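Factor essential for expression of methicillin resistance (Staphylococcus aureus, PDB 1LRZ) catalyses the addition of glycines 2 and 3 to the pentaglycine interpeptide bridge of staphylococcal peptidoglycan, using glycyl-tRNA as donor. Local coordinates at residues L103-Y115 against A126-F140. Sequence-based numbering, arbitrary orientation.
Sequences LYLHIDPYLPYQY and AGNDWFFDKMSNLGF
Leu111 lays its CD2 methyl over one face of the Phe131 ring, 3.8 Å from the ring centroid and 16° off the normal, a CH-pi contact. Met135 CG covers the opposite face, so the ring is clasped between a loop residue and its own helix, while Pro109 CG approaches obliquely at CE2. The other branch of Leu111, CD1, lies against the side-chain amide of Asn128. With CG beside its backbone N (chi1 -56°), Asn128 sends ND2 into a nearly straight hydrogen bond to Pro112 O, 2.7 Å long; the acceptor lies in the amide plane, which fixes the turn of that group. A backbone bond from Ala126 N to Tyr113 O follows, and one water knits this end together, donating to Tyr113 O and Asp129 OD1 and accepting from Asn128 N.

The CB of Tyr113 points away from segment 126-140, yet with CG anti to the backbone N the ring comes back to meet Phe132, which turns an edge to its face, an edge-to-face pair with planes at 73°. Gln114 CG lies over the centre of the opposite face, and Asp129 OD1 sits at the ring edge, 3.5 Å from CE1.

Farther along, Leu105 CD2 meets the edge of Phe140 at CE2, 3.5 Å away. Ile107 CD1 reaches both Phe140 CD2 and Met135 SD. Phe90 of helix 83-98 and Phe397 of strand 397-400 join this apolar layer.

A Schellman motif with Gly139 as C-prime residue ends helix 130-137; Phe140 N to Met135 O is one of its two bonds. The helix and its C-terminal end thus pack on strand 102-107 and the loop after it, while loop 126-129 is tied to strand 112-116. These strands belong to different mixed sheets, and segment 126-140 runs alongside the 108-111 connection, touching both, in this FemABX-family fold.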
loop_
_atom_site.group_PDB
_atom_site.type_symbol
_atom_site.label_atom_id
_atom_site.label_comp_id
_atom_site.label_asym_id
_atom_site.label_seq_id
_atom_site.Cartn_x
_atom_site.Cartn_y
_atom_site.Cartn_z
ATOM N N LEU A 103 -5.299 24.304 20.823
ATOM C CA LEU A 103 -6.726 24.420 21.097
ATOM C C LEU A 103 -7.245 23.007 21.365
ATOM O O LEU A 103 -8.044 22.788 22.276
ATOM C CB LEU A 103 -7.474 25.009 19.897
ATOM C CG LEU A 103 -8.999 24.952 20.028
ATOM C CD1 LEU A 103 -9.452 25.652 21.312
ATOM C CD2 LEU A 103 -9.635 25.611 18.804
ATOM N N TYR A 104 -6.817 22.061 20.531
ATOM C CA TYR A 104 -7.180 20.657 20.698
ATOM C C TYR A 104 -6.144 19.767 20.026
ATOM O O TYR A 104 -5.570 20.135 19.001
ATOM C CB TYR A 104 -8.593 20.353 20.170
ATOM C CG TYR A 104 -8.782 20.392 18.674
ATOM C CD1 TYR A 104 -8.999 19.217 17.945
ATOM C CD2 TYR A 104 -8.820 21.599 17.997
ATOM C CE1 TYR A 104 -9.264 19.259 16.566
ATOM C CE2 TYR A 104 -9.078 21.660 16.626
ATOM C CZ TYR A 104 -9.301 20.487 15.917
ATOM O OH TYR A 104 -9.562 20.563 14.570
ATOM N N LEU A 105 -5.895 18.616 20.645
ATOM C CA LEU A 105 -4.914 17.643 20.179
ATOM C C LEU A 105 -5.632 16.416 19.624
ATOM O O LEU A 105 -6.443 15.789 20.310
ATOM C CB LEU A 105 -3.998 17.249 21.339
ATOM C CG LEU A 105 -3.074 16.036 21.176
ATOM C CD1 LEU A 105 -2.143 16.231 19.989
ATOM C CD2 LEU A 105 -2.284 15.849 22.468
ATOM N N HIS A 106 -5.313 16.089 18.377
ATOM C CA HIS A 106 -5.920 14.978 17.662
ATOM C C HIS A 106 -4.899 13.850 17.430
ATOM O O HIS A 106 -3.863 14.067 16.796
ATOM C CB HIS A 106 -6.449 15.513 16.319
ATOM C CG HIS A 106 -6.988 14.463 15.399
ATOM N ND1 HIS A 106 -7.221 14.707 14.060
ATOM C CD2 HIS A 106 -7.330 13.171 15.612
ATOM C CE1 HIS A 106 -7.681 13.606 13.490
ATOM N NE2 HIS A 106 -7.756 12.660 14.412
ATOM N N ILE A 107 -5.177 12.661 17.963
ATOM C CA ILE A 107 -4.281 11.519 17.771
ATOM C C ILE A 107 -4.998 10.356 17.065
ATOM O O ILE A 107 -6.191 10.117 17.281
ATOM C CB ILE A 107 -3.708 10.990 19.107
ATOM C CG1 ILE A 107 -4.850 10.498 20.001
ATOM C CG2 ILE A 107 -2.906 12.100 19.819
ATOM C CD1 ILE A 107 -4.392 9.682 21.205
ATOM N N ASP A 108 -4.264 9.647 16.211
ATOM C CA ASP A 108 -4.801 8.495 15.493
ATOM C C ASP A 108 -3.685 7.446 15.410
ATOM O O ASP A 108 -3.134 7.164 14.344
ATOM C CB ASP A 108 -5.334 8.909 14.097
ATOM C CG ASP A 108 -4.292 9.595 13.217
ATOM O OD1 ASP A 108 -4.589 9.802 12.024
ATOM O OD2 ASP A 108 -3.191 9.933 13.685
ATOM N N PRO A 109 -3.334 6.857 16.568
ATOM C CA PRO A 109 -2.281 5.844 16.674
ATOM C C PRO A 109 -2.478 4.634 15.774
ATOM O O PRO A 109 -3.592 4.132 15.600
ATOM C CB PRO A 109 -2.284 5.486 18.164
ATOM C CG PRO A 109 -3.691 5.689 18.551
ATOM C CD PRO A 109 -4.079 6.969 17.835
ATOM N N TYR A 110 -1.366 4.197 15.197
ATOM C CA TYR A 110 -1.302 3.043 14.300
ATOM C C TYR A 110 -1.259 1.858 15.267
ATOM O O TYR A 110 -0.231 1.202 15.430
ATOM C CB TYR A 110 -0.005 3.135 13.488
ATOM C CG TYR A 110 0.045 2.281 12.232
ATOM C CD1 TYR A 110 1.252 2.093 11.558
ATOM C CD2 TYR A 110 -1.107 1.687 11.705
ATOM C CE1 TYR A 110 1.325 1.346 10.390
ATOM C CE2 TYR A 110 -1.045 0.919 10.525
ATOM C CZ TYR A 110 0.176 0.762 9.874
ATOM O OH TYR A 110 0.262 0.053 8.704
ATOM N N LEU A 111 -2.397 1.615 15.913
ATOM C CA LEU A 111 -2.536 0.582 16.937
ATOM C C LEU A 111 -3.713 -0.344 16.647
ATOM O O LEU A 111 -4.859 0.095 16.663
ATOM C CB LEU A 111 -2.765 1.276 18.293
ATOM C CG LEU A 111 -2.943 0.419 19.548
ATOM C CD1 LEU A 111 -1.676 -0.380 19.775
ATOM C CD2 LEU A 111 -3.237 1.314 20.762
ATOM N N PRO A 112 -3.449 -1.637 16.403
ATOM C CA PRO A 112 -4.538 -2.576 16.117
ATOM C C PRO A 112 -5.530 -2.667 17.264
ATOM O O PRO A 112 -5.162 -2.553 18.435
ATOM C CB PRO A 112 -3.817 -3.909 15.899
ATOM C CG PRO A 112 -2.450 -3.503 15.447
ATOM C CD PRO A 112 -2.144 -2.317 16.346
ATOM N N TYR A 113 -6.787 -2.901 16.897
ATOM C CA TYR A 113 -7.885 -3.047 17.836
ATOM C C TYR A 113 -8.438 -4.469 17.683
ATOM O O TYR A 113 -8.429 -5.254 18.632
ATOM C CB TYR A 113 -8.969 -2.008 17.520
ATOM C CG TYR A 113 -10.315 -2.271 18.160
ATOM C CD1 TYR A 113 -10.417 -2.668 19.505
ATOM C CD2 TYR A 113 -11.490 -2.099 17.433
ATOM C CE1 TYR A 113 -11.652 -2.888 20.103
ATOM C CE2 TYR A 113 -12.741 -2.313 18.022
ATOM C CZ TYR A 113 -12.815 -2.705 19.355
ATOM O OH TYR A 113 -14.045 -2.895 19.938
ATOM N N GLN A 114 -8.886 -4.793 16.472
ATOM C CA GLN A 114 -9.446 -6.106 16.156
ATOM C C GLN A 114 -8.938 -6.620 14.803
ATOM O O GLN A 114 -8.504 -5.835 13.956
ATOM C CB GLN A 114 -10.980 -6.026 16.073
ATOM C CG GLN A 114 -11.681 -5.533 17.314
ATOM C CD GLN A 114 -13.194 -5.614 17.182
ATOM O OE1 GLN A 114 -13.861 -6.204 18.030
ATOM N NE2 GLN A 114 -13.743 -5.020 16.113
ATOM N N TYR A 115 -9.024 -7.936 14.608
ATOM C CA TYR A 115 -8.643 -8.590 13.356
ATOM C C TYR A 115 -9.932 -9.174 12.794
ATOM O O TYR A 115 -10.743 -9.707 13.544
ATOM C CB TYR A 115 -7.658 -9.728 13.614
ATOM C CG TYR A 115 -6.380 -9.268 14.260
ATOM C CD1 TYR A 115 -6.063 -9.630 15.574
ATOM C CD2 TYR A 115 -5.486 -8.459 13.559
ATOM C CE1 TYR A 115 -4.875 -9.190 16.172
ATOM C CE2 TYR A 115 -4.303 -8.017 14.142
ATOM C CZ TYR A 115 -4.006 -8.382 15.442
ATOM O OH TYR A 115 -2.835 -7.943 15.997
ATOM N N ALA A 126 -7.049 -7.663 19.311
ATOM C CA ALA A 126 -5.604 -7.399 19.331
ATOM C C ALA A 126 -5.011 -7.296 20.742
ATOM O O ALA A 126 -3.785 -7.273 20.911
ATOM C CB ALA A 126 -5.296 -6.121 18.533
ATOM N N GLY A 127 -5.883 -7.216 21.741
ATOM C CA GLY A 127 -5.444 -7.128 23.126
ATOM C C GLY A 127 -5.071 -5.733 23.604
ATOM O O GLY A 127 -4.336 -5.586 24.583
ATOM N N ASN A 128 -5.583 -4.707 22.932
ATOM C CA ASN A 128 -5.265 -3.321 23.282
ATOM C C ASN A 128 -6.474 -2.534 23.774
ATOM O O ASN A 128 -6.432 -1.302 23.842
ATOM C CB ASN A 128 -4.644 -2.605 22.066
ATOM C CG ASN A 128 -3.420 -3.333 21.524
ATOM O OD1 ASN A 128 -2.592 -3.819 22.294
ATOM N ND2 ASN A 128 -3.295 -3.405 20.197
ATOM N N ASP A 129 -7.546 -3.239 24.116
ATOM C CA ASP A 129 -8.777 -2.607 24.606
ATOM C C ASP A 129 -8.533 -1.625 25.764
ATOM O O ASP A 129 -9.233 -0.622 25.879
ATOM C CB ASP A 129 -9.767 -3.682 25.069
ATOM C CG ASP A 129 -10.406 -4.437 23.913
ATOM O OD1 ASP A 129 -9.923 -4.330 22.762
ATOM O OD2 ASP A 129 -11.401 -5.148 24.165
ATOM N N TRP A 130 -7.557 -1.926 26.623
ATOM C CA TRP A 130 -7.233 -1.063 27.764
ATOM C C TRP A 130 -6.908 0.364 27.317
ATOM O O TRP A 130 -7.068 1.328 28.078
ATOM C CB TRP A 130 -6.031 -1.617 28.533
ATOM C CG TRP A 130 -4.761 -1.623 27.743
ATOM C CD1 TRP A 130 -4.301 -2.626 26.939
ATOM C CD2 TRP A 130 -3.811 -0.553 27.634
ATOM N NE1 TRP A 130 -3.126 -2.248 26.333
ATOM C CE2 TRP A 130 -2.801 -0.981 26.743
ATOM C CE3 TRP A 130 -3.713 0.726 28.206
ATOM C CZ2 TRP A 130 -1.706 -0.167 26.400
ATOM C CZ3 TRP A 130 -2.620 1.537 27.862
ATOM C CH2 TRP A 130 -1.634 1.082 26.970
ATOM N N PHE A 131 -6.446 0.495 26.082
ATOM C CA PHE A 131 -6.084 1.799 25.551
ATOM C C PHE A 131 -7.237 2.798 25.588
ATOM O O PHE A 131 -7.038 3.965 25.934
ATOM C CB PHE A 131 -5.587 1.669 24.111
ATOM C CG PHE A 131 -4.974 2.923 23.573
ATOM C CD1 PHE A 131 -3.747 3.374 24.058
ATOM C CD2 PHE A 131 -5.624 3.667 22.593
ATOM C CE1 PHE A 131 -3.174 4.547 23.571
ATOM C CE2 PHE A 131 -5.062 4.833 22.103
ATOM C CZ PHE A 131 -3.833 5.279 22.592
ATOM N N PHE A 132 -8.439 2.356 25.227
ATOM C CA PHE A 132 -9.586 3.263 25.221
ATOM C C PHE A 132 -9.821 3.917 26.589
ATOM O O PHE A 132 -10.027 5.131 26.676
ATOM C CB PHE A 132 -10.861 2.537 24.763
ATOM C CG PHE A 132 -10.801 2.028 23.333
ATOM C CD1 PHE A 132 -10.343 0.739 23.055
ATOM C CD2 PHE A 132 -11.180 2.851 22.267
ATOM C CE1 PHE A 132 -10.260 0.270 21.740
ATOM C CE2 PHE A 132 -11.103 2.394 20.940
ATOM C CZ PHE A 132 -10.641 1.102 20.678
ATOM N N ASP A 133 -9.784 3.115 27.648
ATOM C CA ASP A 133 -9.999 3.619 29.001
ATOM C C ASP A 133 -8.893 4.576 29.422
ATOM O O ASP A 133 -9.162 5.624 30.016
ATOM C CB ASP A 133 -10.077 2.460 30.000
ATOM C CG ASP A 133 -11.469 1.836 30.070
ATOM O OD1 ASP A 133 -11.612 0.748 30.674
ATOM O OD2 ASP A 133 -12.426 2.434 29.529
ATOM N N LYS A 134 -7.650 4.216 29.119
ATOM C CA LYS A 134 -6.538 5.074 29.477
ATOM C C LYS A 134 -6.642 6.434 28.774
ATOM O O LYS A 134 -6.435 7.473 29.401
ATOM C CB LYS A 134 -5.209 4.401 29.144
ATOM C CG LYS A 134 -3.999 5.310 29.344
ATOM C CD LYS A 134 -2.844 4.565 29.970
ATOM C CE LYS A 134 -3.185 4.160 31.400
ATOM N NZ LYS A 134 -2.048 3.488 32.082
ATOM N N MET A 135 -6.974 6.444 27.487
ATOM C CA MET A 135 -7.082 7.717 26.775
ATOM C C MET A 135 -8.215 8.544 27.395
ATOM O O MET A 135 -8.074 9.747 27.622
ATOM C CB MET A 135 -7.335 7.487 25.273
ATOM C CG MET A 135 -6.090 6.993 24.492
ATOM S SD MET A 135 -4.642 8.078 24.636
ATOM C CE MET A 135 -3.755 7.309 25.886
ATOM N N SER A 136 -9.337 7.889 27.673
ATOM C CA SER A 136 -10.477 8.562 28.284
ATOM C C SER A 136 -10.055 9.203 29.616
ATOM O O SER A 136 -10.346 10.372 29.865
ATOM C CB SER A 136 -11.604 7.555 28.523
ATOM O OG SER A 136 -12.783 8.213 28.932
ATOM N N ASN A 137 -9.364 8.442 30.462
ATOM C CA ASN A 137 -8.904 8.968 31.747
ATOM C C ASN A 137 -8.004 10.192 31.578
ATOM O O ASN A 137 -7.939 11.044 32.461
ATOM C CB ASN A 137 -8.131 7.909 32.534
ATOM C CG ASN A 137 -8.989 6.725 32.914
ATOM O OD1 ASN A 137 -10.163 6.879 33.257
ATOM N ND2 ASN A 137 -8.404 5.533 32.873
ATOM N N LEU A 138 -7.299 10.266 30.452
ATOM C CA LEU A 138 -6.407 11.386 30.181
ATOM C C LEU A 138 -7.071 12.522 29.395
ATOM O O LEU A 138 -6.396 13.461 28.975
ATOM C CB LEU A 138 -5.160 10.900 29.432
ATOM C CG LEU A 138 -4.227 9.993 30.231
ATOM C CD1 LEU A 138 -3.003 9.655 29.404
ATOM C CD2 LEU A 138 -3.804 10.707 31.514
ATOM N N GLY A 139 -8.380 12.437 29.189
ATOM C CA GLY A 139 -9.074 13.489 28.461
ATOM C C GLY A 139 -9.106 13.331 26.950
ATOM O O GLY A 139 -9.647 14.186 26.239
ATOM N N PHE A 140 -8.521 12.248 26.445
ATOM C CA PHE A 140 -8.529 11.996 25.003
ATOM C C PHE A 140 -9.833 11.270 24.677
ATOM O O PHE A 140 -9.959 10.074 24.929
ATOM C CB PHE A 140 -7.332 11.125 24.582
ATOM C CG PHE A 140 -6.010 11.846 24.612
ATOM C CD1 PHE A 140 -5.280 11.945 25.792
ATOM C CD2 PHE A 140 -5.518 12.457 23.464
ATOM C CE1 PHE A 140 -4.075 12.646 25.833
ATOM C CE2 PHE A 140 -4.316 13.162 23.490
ATOM C CZ PHE A 140 -3.595 13.258 24.674
HETATM O O HOH W 1 -7.613 -4.411 21.202
HETATM O O HOH W 2 -2.131 -8.674 18.461
#